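Local atomic coordinates of putative acetylornithine deacetylase (Sulfolobus tokodaii, PDB entry 3VPB), a protein that probably catalyses the ATP-dependent attachment of glutamate to the C-terminal glutamate of the carrier protein LysW, a step in arginine biosynthesis. Residues 66-71 against 76-81; 32-37 against 57-62; 50-55 against 62-67; 230-235 against 273-278; 85-90 against 248-253. All coordinates share one frame; numbering follows the deposited sequence.

Interaction 1 of 5, residues 66-71 against 76-81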
# COMPACT_ATOMS: atom_id res chain seq x y z
N VAL B 66 -5.67 16.84 -19.42
CA VAL B 66 -6.97 17.51 -19.47
C VAL B 66 -6.89 18.88 -20.15
O VAL B 66 -7.73 19.20 -20.98
CB VAL B 66 -7.63 17.64 -18.10
CG1 VAL B 66 -9.04 18.35 -18.23
CG2 VAL B 66 -7.80 16.24 -17.45
N LEU B 67 -5.84 19.65 -19.86
CA LEU B 67 -5.63 20.97 -20.49
C LEU B 67 -5.37 20.85 -22.00
O LEU B 67 -5.91 21.63 -22.81
CB LEU B 67 -4.49 21.73 -19.78
CG LEU B 67 -4.93 22.26 -18.40
CD1 LEU B 67 -3.69 22.42 -17.52
CD2 LEU B 67 -5.67 23.62 -18.52
N GLU B 68 -4.56 19.87 -22.39
CA GLU B 68 -4.33 19.58 -23.81
C GLU B 68 -5.60 19.24 -24.58
O GLU B 68 -5.75 19.59 -25.75
CB GLU B 68 -3.36 18.42 -23.96
CG GLU B 68 -1.98 18.77 -23.47
CD GLU B 68 -1.02 17.56 -23.49
OE1 GLU B 68 0.19 17.82 -23.54
OE2 GLU B 68 -1.47 16.38 -23.51
N ALA B 69 -6.51 18.54 -23.92
CA ALA B 69 -7.76 18.14 -24.53
C ALA B 69 -8.62 19.39 -24.82
O ALA B 69 -9.42 19.38 -25.75
CB ALA B 69 -8.50 17.18 -23.62
N ALA B 70 -8.41 20.45 -24.05
CA ALA B 70 -9.09 21.73 -24.29
C ALA B 70 -8.35 22.61 -25.31
O ALA B 70 -8.78 23.75 -25.57
CB ALA B 70 -9.31 22.49 -22.99
N GLY B 71 -7.24 22.11 -25.85
CA GLY B 71 -6.41 22.84 -26.83
C GLY B 71 -5.42 23.82 -26.21
O GLY B 71 -4.93 24.71 -26.91
N ASN B 76 5.39 21.20 -19.08
CA ASN B 76 5.59 20.28 -20.21
C ASN B 76 4.32 19.58 -20.68
O ASN B 76 3.31 19.57 -19.99
CB ASN B 76 6.67 19.23 -19.85
CG ASN B 76 8.02 19.87 -19.64
OD1 ASN B 76 8.54 20.52 -20.53
ND2 ASN B 76 8.57 19.73 -18.44
N SER B 77 4.39 18.99 -21.87
CA SER B 77 3.28 18.19 -22.42
C SER B 77 3.11 16.84 -21.69
O SER B 77 4.04 16.34 -21.04
CB SER B 77 3.44 18.02 -23.95
OG SER B 77 4.54 17.17 -24.27
N SER B 78 1.92 16.25 -21.79
CA SER B 78 1.67 14.98 -21.09
C SER B 78 2.57 13.89 -21.66
O SER B 78 2.97 12.99 -20.94
CB SER B 78 0.17 14.58 -21.16
OG SER B 78 -0.22 14.29 -22.49
N ASP B 79 2.92 14.00 -22.94
CA ASP B 79 3.75 12.97 -23.55
C ASP B 79 5.17 13.06 -22.97
O ASP B 79 5.77 12.03 -22.68
CB ASP B 79 3.72 13.07 -25.09
CG ASP B 79 2.41 12.52 -25.70
OD1 ASP B 79 2.01 12.97 -26.81
OD2 ASP B 79 1.75 11.65 -25.09
N VAL B 80 5.64 14.28 -22.74
CA VAL B 80 6.96 14.52 -22.14
C VAL B 80 6.94 14.09 -20.66
O VAL B 80 7.85 13.41 -20.17
CB VAL B 80 7.35 15.99 -22.27
CG1 VAL B 80 8.58 16.30 -21.44
CG2 VAL B 80 7.60 16.33 -23.77
N ILE B 81 5.88 14.47 -19.95
CA ILE B 81 5.74 14.08 -18.53
C ILE B 81 5.78 12.54 -18.37
O ILE B 81 6.51 12.01 -17.52
CB ILE B 81 4.49 14.72 -17.87
CG1 ILE B 81 4.68 16.24 -17.76
CG2 ILE B 81 4.30 14.15 -16.45
CD1 ILE B 81 3.37 17.06 -17.59
O HOH W 1 1.38 15.51 -25.09
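Glu68 reaches across to the start of helix 78-84 and spends both carboxylate oxygens on Ser78. The hydroxyl Ser78 OG donates to Glu68 OE2 over 2.6 Å, arriving on the syn side, somewhat (26°) out of the carboxylate plane. The amide does the rest: Ser78 N lies 2.9 Å from Glu68 OE1 in a nearly straight bond (164°), which comes from above the carboxylate plane rather than within it. With OG between its own N and carbonyl carbon (chi1 66°), the hydroxyl lies on the same side as the amide N-H, and one carboxylate can take both. Ser77 adds only its CB, 3.3 Å from Glu68 OE1. A water extends the pattern, donating to Glu68 OE1 at 3.0 Å while accepting from Asp79 N. One step further out, Ser77 is the N-cap of the helix, its OG taking a weak bond from Val80 N. Glu68 leaves the last turn of helix 57-69, which ends in a Schellman motif at Gly71; its extended chain rests on Thr74, and Ser92 of the second subunit packs beside it. A glutamate suits this place because the first amides of a helix lack carbonyl partners within it, and the positive end of the helix dipole would probably favour the ionised carboxylate.

Interaction 2 of 5, residues 32-37 against 57-62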
# COMPACT_ATOMS: atom_id res chain seq x y z
N ASN B 32 -5.18 25.35 -8.36
CA ASN B 32 -4.63 24.31 -7.51
C ASN B 32 -5.40 22.99 -7.76
O ASN B 32 -6.57 22.84 -7.37
CB ASN B 32 -4.70 24.70 -6.02
CG ASN B 32 -3.92 23.75 -5.16
OD1 ASN B 32 -4.11 22.53 -5.26
ND2 ASN B 32 -3.02 24.27 -4.35
N VAL B 33 -4.74 22.03 -8.42
CA VAL B 33 -5.41 20.78 -8.81
C VAL B 33 -5.49 19.76 -7.68
O VAL B 33 -6.05 18.69 -7.87
CB VAL B 33 -4.82 20.17 -10.09
CG1 VAL B 33 -5.00 21.17 -11.26
CG2 VAL B 33 -3.34 19.87 -9.90
N ALA B 34 -4.95 20.10 -6.51
CA ALA B 34 -5.28 19.34 -5.30
C ALA B 34 -6.59 19.85 -4.67
O ALA B 34 -7.04 19.31 -3.63
CB ALA B 34 -4.15 19.42 -4.28
N GLN B 35 -7.17 20.89 -5.25
CA GLN B 35 -8.39 21.48 -4.71
C GLN B 35 -9.54 21.53 -5.69
O GLN B 35 -10.68 21.40 -5.28
CB GLN B 35 -8.12 22.88 -4.14
CG GLN B 35 -7.04 22.86 -3.04
CD GLN B 35 -6.59 24.24 -2.58
OE1 GLN B 35 -5.77 24.35 -1.67
NE2 GLN B 35 -7.12 25.30 -3.21
N GLU B 36 -9.25 21.75 -6.97
CA GLU B 36 -10.29 21.95 -7.97
C GLU B 36 -10.28 20.80 -8.95
O GLU B 36 -9.20 20.38 -9.37
CB GLU B 36 -10.07 23.25 -8.76
CG GLU B 36 -10.11 24.52 -7.88
CD GLU B 36 -11.36 24.59 -6.99
OE1 GLU B 36 -11.21 24.87 -5.77
OE2 GLU B 36 -12.48 24.31 -7.48
N PRO B 37 -11.47 20.28 -9.32
CA PRO B 37 -11.56 19.30 -10.41
C PRO B 37 -11.44 20.00 -11.76
O PRO B 37 -11.71 21.21 -11.83
CB PRO B 37 -12.96 18.73 -10.25
CG PRO B 37 -13.74 19.80 -9.60
CD PRO B 37 -12.77 20.54 -8.70
N MET B 57 3.76 13.66 -9.62
CA MET B 57 3.92 13.39 -11.05
C MET B 57 2.58 12.99 -11.71
O MET B 57 2.29 13.41 -12.82
CB MET B 57 4.96 12.32 -11.31
CG MET B 57 5.21 12.07 -12.80
SD MET B 57 4.14 10.78 -13.44
CE MET B 57 5.21 9.41 -12.94
N TYR B 58 1.75 12.21 -11.02
CA TYR B 58 0.44 11.85 -11.59
C TYR B 58 -0.46 13.06 -11.78
O TYR B 58 -1.14 13.18 -12.81
CB TYR B 58 -0.25 10.75 -10.79
CG TYR B 58 0.46 9.41 -10.86
CD1 TYR B 58 0.68 8.77 -12.08
CD2 TYR B 58 0.89 8.77 -9.71
CE1 TYR B 58 1.35 7.53 -12.14
CE2 TYR B 58 1.54 7.54 -9.76
CZ TYR B 58 1.75 6.93 -10.96
OH TYR B 58 2.40 5.71 -10.98
N ARG B 59 -0.46 13.98 -10.81
CA ARG B 59 -1.19 15.25 -10.96
C ARG B 59 -0.66 16.08 -12.12
O ARG B 59 -1.45 16.66 -12.86
CB ARG B 59 -1.17 16.09 -9.68
CG ARG B 59 -1.97 15.49 -8.54
CD ARG B 59 -2.34 16.55 -7.53
NE ARG B 59 -3.08 15.95 -6.42
CZ ARG B 59 -2.64 15.91 -5.17
NH1 ARG B 59 -3.39 15.35 -4.24
NH2 ARG B 59 -1.47 16.49 -4.84
N ALA B 60 0.66 16.11 -12.30
CA ALA B 60 1.25 16.81 -13.43
C ALA B 60 0.80 16.16 -14.75
O ALA B 60 0.42 16.87 -15.70
CB ALA B 60 2.81 16.82 -13.32
N LEU B 61 0.90 14.84 -14.81
CA LEU B 61 0.51 14.09 -16.01
C LEU B 61 -0.95 14.32 -16.38
O LEU B 61 -1.27 14.65 -17.52
CB LEU B 61 0.78 12.59 -15.81
CG LEU B 61 0.43 11.68 -16.98
CD1 LEU B 61 1.24 12.05 -18.29
CD2 LEU B 61 0.64 10.24 -16.61
N TYR B 62 -1.82 14.21 -15.39
CA TYR B 62 -3.25 14.25 -15.68
C TYR B 62 -3.77 15.66 -15.90
O TYR B 62 -4.64 15.85 -16.77
CB TYR B 62 -4.06 13.52 -14.60
CG TYR B 62 -3.76 12.04 -14.52
CD1 TYR B 62 -3.69 11.39 -13.30
CD2 TYR B 62 -3.49 11.30 -15.67
CE1 TYR B 62 -3.39 10.02 -13.25
CE2 TYR B 62 -3.20 9.95 -15.63
CZ TYR B 62 -3.15 9.32 -14.39
OH TYR B 62 -2.87 7.98 -14.33
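The carbonyl oxygen Asn32 O is held twice, by Gln35 N and Glu36 N, each at 2.9 Å, and the turn so closed offers Val33 and Ala34 to Arg59. The side chain of Asn32 tightens it further: OD1 accepts from Ala34 N at 2.9 Å in the carbonyl plane, an Asx turn, a role that suits an asparagine where the strand ends. Ala34 CB then sits over the centre of one face of the Arg59 guanidinium, 3.9 Å from CZ, a flat surface that a small methyl covers without obstructing the N-H groups at the rim. Val33 packs lower on the same side chain, CG2 lying 4.2 Å from Arg59 CD, the two chains running alongside in opposite senses. Arg59 gets there by running extended from CG to NE. Its polar end is satisfied outside: NH2 in a salt bridge to Asp8, NE by Leu108 O of the second subunit, and NH1 in a salt bridge to Glu48 of the LysW chain. Asp8, the turn after strand 27-32 and helix 57-69 after strand 49-52 all gather at the C-terminal ends of parallel strands, where the Rossmann-like folds to which this preATP-grasp domain belongs commonly place their functional loops.

Interaction 3 of 5, residues 50-55 against 62-67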
# COMPACT_ATOMS: atom_id res chain seq x y z
N ALA B 50 -0.32 26.60 -20.36
CA ALA B 50 -0.36 26.10 -18.96
C ALA B 50 1.04 25.72 -18.51
O ALA B 50 1.76 25.03 -19.23
CB ALA B 50 -1.30 24.90 -18.87
N ILE B 51 1.45 26.17 -17.32
CA ILE B 51 2.79 25.84 -16.81
C ILE B 51 2.50 24.78 -15.76
O ILE B 51 1.77 25.06 -14.82
CB ILE B 51 3.48 27.05 -16.18
CG1 ILE B 51 3.63 28.17 -17.21
CG2 ILE B 51 4.86 26.66 -15.53
CD1 ILE B 51 4.29 29.44 -16.60
N ILE B 52 3.00 23.57 -15.99
CA ILE B 52 2.53 22.42 -15.21
C ILE B 52 3.53 22.22 -14.08
O ILE B 52 4.63 21.75 -14.30
CB ILE B 52 2.45 21.12 -16.09
CG1 ILE B 52 1.49 21.28 -17.30
CG2 ILE B 52 2.05 19.92 -15.20
CD1 ILE B 52 0.01 21.67 -16.92
N ARG B 53 3.08 22.51 -12.85
CA ARG B 53 3.97 22.54 -11.68
C ARG B 53 3.61 21.63 -10.47
O ARG B 53 4.25 21.76 -9.43
CB ARG B 53 4.14 24.01 -11.22
CG ARG B 53 4.91 24.89 -12.24
CD ARG B 53 6.29 24.32 -12.55
NE ARG B 53 7.10 24.23 -11.32
CZ ARG B 53 8.38 23.89 -11.31
NH1 ARG B 53 9.05 23.85 -10.17
NH2 ARG B 53 8.99 23.61 -12.46
N PRO B 54 2.62 20.71 -10.58
CA PRO B 54 2.39 19.87 -9.40
C PRO B 54 3.62 19.05 -9.00
O PRO B 54 4.37 18.58 -9.87
CB PRO B 54 1.25 18.92 -9.86
CG PRO B 54 0.55 19.69 -10.92
CD PRO B 54 1.70 20.33 -11.66
N VAL B 55 3.76 18.84 -7.69
CA VAL B 55 4.84 18.03 -7.11
C VAL B 55 4.52 16.55 -7.37
O VAL B 55 5.42 15.72 -7.54
CB VAL B 55 4.96 18.27 -5.57
CG1 VAL B 55 6.18 17.53 -4.97
CG2 VAL B 55 5.00 19.77 -5.24
N TYR B 62 -1.82 14.21 -15.39
CA TYR B 62 -3.25 14.25 -15.68
C TYR B 62 -3.77 15.66 -15.90
O TYR B 62 -4.64 15.85 -16.77
CB TYR B 62 -4.06 13.52 -14.60
CG TYR B 62 -3.76 12.04 -14.52
CD1 TYR B 62 -3.69 11.39 -13.30
CD2 TYR B 62 -3.49 11.30 -15.67
CE1 TYR B 62 -3.39 10.02 -13.25
CE2 TYR B 62 -3.20 9.95 -15.63
CZ TYR B 62 -3.15 9.32 -14.39
OH TYR B 62 -2.87 7.98 -14.33
N SER B 63 -3.26 16.66 -15.16
CA SER B 63 -3.70 18.04 -15.39
C SER B 63 -3.29 18.45 -16.80
O SER B 63 -4.07 19.11 -17.49
CB SER B 63 -3.14 19.01 -14.35
OG SER B 63 -1.72 18.98 -14.28
N SER B 64 -2.08 18.06 -17.21
CA SER B 64 -1.57 18.39 -18.55
C SER B 64 -2.46 17.76 -19.63
O SER B 64 -2.80 18.39 -20.63
CB SER B 64 -0.11 17.93 -18.69
OG SER B 64 0.48 18.36 -19.90
N ALA B 65 -2.82 16.49 -19.45
CA ALA B 65 -3.68 15.79 -20.40
C ALA B 65 -5.05 16.47 -20.55
O ALA B 65 -5.55 16.64 -21.67
CB ALA B 65 -3.87 14.36 -19.98
N VAL B 66 -5.67 16.84 -19.42
CA VAL B 66 -6.97 17.51 -19.47
C VAL B 66 -6.89 18.88 -20.15
O VAL B 66 -7.73 19.20 -20.98
CB VAL B 66 -7.63 17.64 -18.10
CG1 VAL B 66 -9.04 18.35 -18.23
CG2 VAL B 66 -7.80 16.24 -17.45
N LEU B 67 -5.84 19.65 -19.86
CA LEU B 67 -5.63 20.97 -20.49
C LEU B 67 -5.37 20.85 -22.00
O LEU B 67 -5.91 21.63 -22.81
CB LEU B 67 -4.49 21.73 -19.78
CG LEU B 67 -4.93 22.26 -18.40
CD1 LEU B 67 -3.69 22.42 -17.52
CD2 LEU B 67 -5.67 23.62 -18.52
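Apolar contacts join Ala50 and Ile52 to Leu67. One methyl, Leu67 CD1, serves both strand residues: it lies 3.7 Å from Ala50 CB and 3.8 Å from Ile52 CD1. With CG1 of Ile52 anti to the carbonyl carbon (chi1 -59°), CD1 points in toward Leu67 and Ser64 while CG2, anti to the backbone N, faces Ser63. The small Ala50 leaves room for the leucine branch, while the beta-branched Ile52 suits a strand and spreads over a full helical turn. Strand 50-52 and helix 62-67 run almost antiparallel, at 163°, their axes 9.3 Å apart; they are the first two elements of the beta-alpha-beta unit 49-52, 57-69, 73-75, in which the helix covers one face of the parallel sheet. The second kind of contact is between carbon and serine, in the conformers described, each serine having a second. Ser64 CB is 4.0 Å from Ile52 CG1, and Ser63 OG lies 4.0 Å from Ile52 CG2 and 4.1 Å from Pro54 CG. In these same conformers the buried hydroxyls are bonded elsewhere, Ser63 OG chiefly to Arg59 O in the preceding turn, and Ser64 OG to Thr74 OG1 and Asn76 O.

Interaction 4 of 5, residues 230-235 against 273-278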
# COMPACT_ATOMS: atom_id res chain seq x y z
N HIS B 230 11.97 15.71 -26.39
CA HIS B 230 11.16 16.89 -26.72
C HIS B 230 10.64 17.74 -25.55
O HIS B 230 9.57 18.33 -25.65
CB HIS B 230 10.03 16.52 -27.69
CG HIS B 230 10.52 16.05 -29.02
ND1 HIS B 230 10.44 14.73 -29.42
CD2 HIS B 230 11.13 16.71 -30.03
CE1 HIS B 230 10.97 14.60 -30.62
NE2 HIS B 230 11.39 15.79 -31.02
N GLY B 231 11.38 17.81 -24.45
CA GLY B 231 10.95 18.65 -23.33
C GLY B 231 11.16 20.14 -23.59
O GLY B 231 12.18 20.52 -24.14
N GLU B 232 10.20 20.96 -23.21
CA GLU B 232 10.34 22.41 -23.29
C GLU B 232 10.98 23.07 -22.09
O GLU B 232 11.59 24.13 -22.21
CB GLU B 232 8.98 23.08 -23.56
CG GLU B 232 8.79 23.41 -25.02
CD GLU B 232 7.54 24.23 -25.27
OE1 GLU B 232 6.44 23.75 -24.93
OE2 GLU B 232 7.68 25.35 -25.82
N PHE B 233 10.81 22.46 -20.90
CA PHE B 233 11.44 23.00 -19.71
C PHE B 233 11.76 21.81 -18.83
O PHE B 233 10.89 21.32 -18.12
CB PHE B 233 10.53 24.02 -18.98
CG PHE B 233 11.05 24.50 -17.65
CD1 PHE B 233 12.39 24.82 -17.46
CD2 PHE B 233 10.17 24.67 -16.58
CE1 PHE B 233 12.85 25.29 -16.23
CE2 PHE B 233 10.61 25.13 -15.35
CZ PHE B 233 11.95 25.45 -15.16
N VAL B 234 12.98 21.30 -18.93
CA VAL B 234 13.32 20.05 -18.24
C VAL B 234 14.68 20.12 -17.58
O VAL B 234 15.55 20.92 -17.99
CB VAL B 234 13.29 18.82 -19.19
CG1 VAL B 234 11.85 18.49 -19.68
CG2 VAL B 234 14.25 19.03 -20.36
N SER B 235 14.89 19.28 -16.57
CA SER B 235 16.23 19.12 -16.03
C SER B 235 16.81 17.79 -16.48
O SER B 235 16.09 16.86 -16.90
CB SER B 235 16.25 19.26 -14.49
OG SER B 235 15.52 18.22 -13.90
N VAL B 273 9.57 32.63 -18.36
CA VAL B 273 8.47 33.55 -18.71
C VAL B 273 8.86 34.25 -20.02
O VAL B 273 8.04 34.39 -20.93
CB VAL B 273 8.15 34.54 -17.58
CG1 VAL B 273 7.21 35.64 -18.07
CG2 VAL B 273 7.47 33.80 -16.43
N GLU B 274 10.13 34.63 -20.14
CA GLU B 274 10.60 35.21 -21.41
C GLU B 274 10.38 34.28 -22.58
O GLU B 274 9.90 34.72 -23.65
CB GLU B 274 12.08 35.57 -21.31
CG GLU B 274 12.32 36.82 -20.50
CD GLU B 274 13.80 37.14 -20.29
OE1 GLU B 274 14.09 38.23 -19.74
OE2 GLU B 274 14.66 36.32 -20.67
N TYR B 275 10.77 33.01 -22.42
CA TYR B 275 10.57 32.00 -23.45
C TYR B 275 9.09 31.88 -23.85
O TYR B 275 8.77 31.81 -25.04
CB TYR B 275 11.10 30.65 -22.98
CG TYR B 275 10.78 29.50 -23.90
CD1 TYR B 275 11.56 29.26 -25.04
CD2 TYR B 275 9.69 28.67 -23.65
CE1 TYR B 275 11.27 28.18 -25.91
CE2 TYR B 275 9.39 27.61 -24.51
CZ TYR B 275 10.18 27.38 -25.63
OH TYR B 275 9.87 26.34 -26.47
N ILE B 276 8.21 31.85 -22.87
CA ILE B 276 6.76 31.73 -23.11
C ILE B 276 6.24 32.93 -23.90
O ILE B 276 5.53 32.77 -24.88
CB ILE B 276 6.00 31.53 -21.78
CG1 ILE B 276 6.30 30.12 -21.25
CG2 ILE B 276 4.48 31.69 -21.92
CD1 ILE B 276 6.01 30.03 -19.73
N LYS B 277 6.63 34.13 -23.47
CA LYS B 277 6.23 35.36 -24.18
C LYS B 277 6.77 35.39 -25.61
O LYS B 277 6.07 35.82 -26.54
CB LYS B 277 6.72 36.58 -23.42
CG LYS B 277 5.96 36.84 -22.12
CD LYS B 277 6.49 38.06 -21.39
CE LYS B 277 6.42 39.32 -22.25
NZ LYS B 277 6.45 40.56 -21.41
N GLU B 278 8.01 34.94 -25.78
CA GLU B 278 8.68 34.88 -27.09
C GLU B 278 7.93 33.98 -28.06
O GLU B 278 7.75 34.33 -29.23
CB GLU B 278 10.10 34.33 -26.89
CG GLU B 278 10.86 33.98 -28.16
CD GLU B 278 11.46 35.20 -28.82
OE1 GLU B 278 11.87 35.10 -29.99
OE2 GLU B 278 11.51 36.26 -28.16
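Glu232, in the turn leading to strand 233-241, meets Tyr275 of helix 268-280. His230, with positive phi, ends the helical conformation of 216-229, and Gly231 follows where a CB would lie only 2.4 Å from Val234 CG1. Glu232 comes next, its chain extended beyond CG. Tyr275 OH donates to Glu232 OE2, at an unusually close 2.5 Å; OE2 lies at the ring edge near its plane, while the carboxylate is turned 73° from the ring. OE2 also takes a bond from Tyr280 OH, and OE1 one from His73 NE2, a set of donors that fits an acid. Tyr275 reaches out with CG anti to its backbone N (chi1 172°), bridging from the helix to the start of strand 233-241, an inner strand of the antiparallel ATP-grasp sheet. A phenylalanine in its place lacks the hydroxyl, which would probably leave OE2 with Tyr280 alone of the two tyrosines and the carboxylate freer to turn. Phe233 then opens the strand, its ring packed on Val268 and Leu272 of the same helix.

Interaction 5 of 5, residues 85-90 against 248-253. With ZN (zinc ion), chain O; MG (magnesium ion), chain N; ADP (adenosine-5'-diphosphate), chain L.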
# COMPACT_ATOMS: atom_id res chain seq x y z
N GLY B 85 9.09 11.22 -16.63
CA GLY B 85 8.71 10.75 -15.29
C GLY B 85 8.94 9.26 -15.10
O GLY B 85 8.75 8.73 -14.00
N ASP B 86 9.28 8.56 -16.17
CA ASP B 86 9.55 7.14 -16.10
C ASP B 86 10.94 6.81 -16.61
O ASP B 86 11.22 6.97 -17.82
CB ASP B 86 8.51 6.37 -16.88
CG ASP B 86 8.56 4.89 -16.58
OD1 ASP B 86 7.59 4.41 -15.98
OD2 ASP B 86 9.58 4.23 -16.93
N LYS B 87 11.83 6.41 -15.71
CA LYS B 87 13.23 6.18 -16.06
C LYS B 87 13.41 5.09 -17.12
O LYS B 87 14.29 5.24 -17.96
CB LYS B 87 14.08 5.87 -14.84
CG LYS B 87 14.21 7.07 -13.91
CD LYS B 87 15.30 6.83 -12.87
CE LYS B 87 15.50 8.09 -12.01
NZ LYS B 87 14.33 8.27 -11.08
N ILE B 88 12.57 4.06 -17.12
CA ILE B 88 12.70 3.00 -18.15
C ILE B 88 12.33 3.54 -19.53
O ILE B 88 13.03 3.26 -20.52
CB ILE B 88 11.90 1.71 -17.79
CG1 ILE B 88 12.51 1.06 -16.54
CG2 ILE B 88 11.81 0.72 -19.01
CD1 ILE B 88 11.64 -0.01 -15.89
N LEU B 89 11.25 4.32 -19.59
CA LEU B 89 10.83 4.92 -20.87
C LEU B 89 11.87 5.92 -21.38
O LEU B 89 12.13 6.00 -22.60
CB LEU B 89 9.45 5.59 -20.71
CG LEU B 89 8.33 4.66 -20.24
CD1 LEU B 89 7.06 5.44 -20.36
CD2 LEU B 89 8.27 3.35 -21.06
N THR B 90 12.45 6.68 -20.46
CA THR B 90 13.53 7.62 -20.78
C THR B 90 14.74 6.87 -21.33
O THR B 90 15.27 7.21 -22.40
CB THR B 90 13.94 8.46 -19.56
OG1 THR B 90 12.87 9.33 -19.20
CG2 THR B 90 15.18 9.30 -19.84
N VAL B 248 24.10 9.99 -19.39
CA VAL B 248 22.83 10.57 -18.94
C VAL B 248 22.11 9.58 -18.03
O VAL B 248 21.87 8.42 -18.40
CB VAL B 248 21.92 10.97 -20.13
CG1 VAL B 248 20.62 11.60 -19.62
CG2 VAL B 248 22.66 11.95 -21.03
N ASN B 249 21.81 10.04 -16.82
CA ASN B 249 21.14 9.23 -15.83
C ASN B 249 19.62 9.39 -15.83
O ASN B 249 18.90 8.40 -15.65
CB ASN B 249 21.71 9.59 -14.46
CG ASN B 249 21.25 8.67 -13.37
OD1 ASN B 249 21.02 7.48 -13.59
ND2 ASN B 249 21.12 9.22 -12.17
N GLU B 250 19.12 10.61 -15.95
CA GLU B 250 17.66 10.81 -16.04
C GLU B 250 17.34 12.21 -16.53
O GLU B 250 18.22 13.06 -16.61
CB GLU B 250 16.97 10.58 -14.70
CG GLU B 250 17.34 11.61 -13.63
CD GLU B 250 16.25 11.74 -12.58
OE1 GLU B 250 16.52 12.38 -11.52
OE2 GLU B 250 15.11 11.26 -12.84
N LEU B 251 16.07 12.42 -16.85
CA LEU B 251 15.53 13.75 -17.11
C LEU B 251 14.35 13.96 -16.21
O LEU B 251 13.75 13.00 -15.76
CB LEU B 251 15.11 13.90 -18.58
CG LEU B 251 16.28 14.09 -19.56
CD1 LEU B 251 16.78 12.75 -20.08
CD2 LEU B 251 15.92 15.01 -20.70
N ASN B 252 14.01 15.21 -15.91
CA ASN B 252 12.88 15.47 -15.03
C ASN B 252 11.94 16.49 -15.63
O ASN B 252 12.39 17.52 -16.16
CB ASN B 252 13.36 15.93 -13.66
CG ASN B 252 14.31 14.91 -12.99
OD1 ASN B 252 13.86 13.96 -12.36
ND2 ASN B 252 15.62 15.12 -13.13
N ASP B 253 10.64 16.23 -15.50
CA ASP B 253 9.61 17.02 -16.19
C ASP B 253 9.00 18.19 -15.42
O ASP B 253 8.36 19.06 -16.03
CB ASP B 253 8.51 16.11 -16.74
CG ASP B 253 7.90 15.21 -15.67
OD1 ASP B 253 7.28 15.75 -14.74
OD2 ASP B 253 8.01 13.96 -15.80
ZN ZN O . 14.52 12.34 -10.78
MG MG N . 17.97 12.62 -10.04
PB ADP L . 16.00 10.54 -8.71
O1B ADP L . 14.99 10.73 -9.77
O2B ADP L . 16.91 11.72 -8.43
O3B ADP L . 15.51 9.91 -7.44
PA ADP L . 18.45 9.43 -9.83
O1A ADP L . 18.56 8.24 -10.77
O2A ADP L . 18.79 10.84 -10.25
O3A ADP L . 16.94 9.35 -9.27
O5' ADP L . 19.33 9.05 -8.54
C5' ADP L . 19.52 9.92 -7.43
C4' ADP L . 21.00 9.99 -7.08
O4' ADP L . 21.49 8.65 -6.90
C3' ADP L . 21.81 10.57 -8.24
O3' ADP L . 21.91 12.00 -8.12
C2' ADP L . 23.15 9.91 -8.08
O2' ADP L . 23.93 10.58 -7.09
C1' ADP L . 22.78 8.56 -7.53
N9 ADP L . 22.69 7.56 -8.61
C8 ADP L . 21.57 7.10 -9.24
N7 ADP L . 21.92 6.16 -10.12
C5 ADP L . 23.25 6.01 -10.06
C6 ADP L . 24.26 5.19 -10.76
N6 ADP L . 23.88 4.30 -11.69
N1 ADP L . 25.57 5.31 -10.36
C2 ADP L . 25.96 6.17 -9.42
N3 ADP L . 25.08 6.97 -8.78
C4 ADP L . 23.75 6.92 -9.07
O HOH W 2 16.13 7.75 -16.92
O HOH W 3 14.18 10.06 -16.63
O HOH W 4 19.48 13.22 -8.67
O HOH W 5 12.46 11.92 -10.85
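The nucleotide and metal site of the ATP-grasp fold lies where Lys87, at the start of helix 87-96, meets Glu250 of strand 245-252. The Glu250 carboxylate bridges two metals: OE1 is 2.1 Å from the magnesium and 2.1 Å from the zinc, and OE2 also binds the zinc, at 2.4 Å. Asn252 OD1 adds a zinc ligand at 2.4 Å; the zinc apparently takes the second magnesium position, whose ligands are also Glu250 and Asn252. Lys87 passes the acid instead of pairing with it; its CE lies 3.3 Å from Glu250 OE2, and the bend at chi4 (72°) delivers NZ to ADP O1B, 2.9 Å away, an oxygen the zinc also holds. A classic beta bulge at Asn249 and Glu250, facing Asp237, accompanies the reach of both side chains into the site, where Asn249 ND2 bonds weakly to ADP O1A and OD1 accepts from Lys127 NZ. An alanine here removes both amide ends, which would probably leave Lys127 without this partner and the alpha-phosphate oxygen less firmly held. Thr90 CG2 packs on Leu251 CD1 at 3.8 Å, and a water joins Leu251 N to Thr90 OG1, which also bonds Val83 O. Helix 87-96 thus lies against edge strand 245-252, which pairs with strand 233-241, while helix 216-229 packs on Leu251.

How the interactions relate
Interactions 1, 2 and 3 all use helix 57-69 in the preATP-grasp domain; the centre of interaction 3 lies about 7 Å from the centres of both others, and Pro54 packs on Arg59 where interactions 2 and 3 meet. Asn76 of interaction 1 then links the domains: its ND2 reaches Phe233 O of interaction 4 at 2.8 Å and Asp253 O of interaction 5 at 2.5 Å. Interactions 4 and 5 lie on paired strands, joined by Asn252 N and Ser235 O at 2.8 Å. Interaction 5 alone touches ADP and the metals, with Glu250 about 7 Å from the bound glutamate between side chain and ligand. Interactions 2 to 5 all touch LysW, although the centres of interactions 2 and 5 are about 21 Å apart.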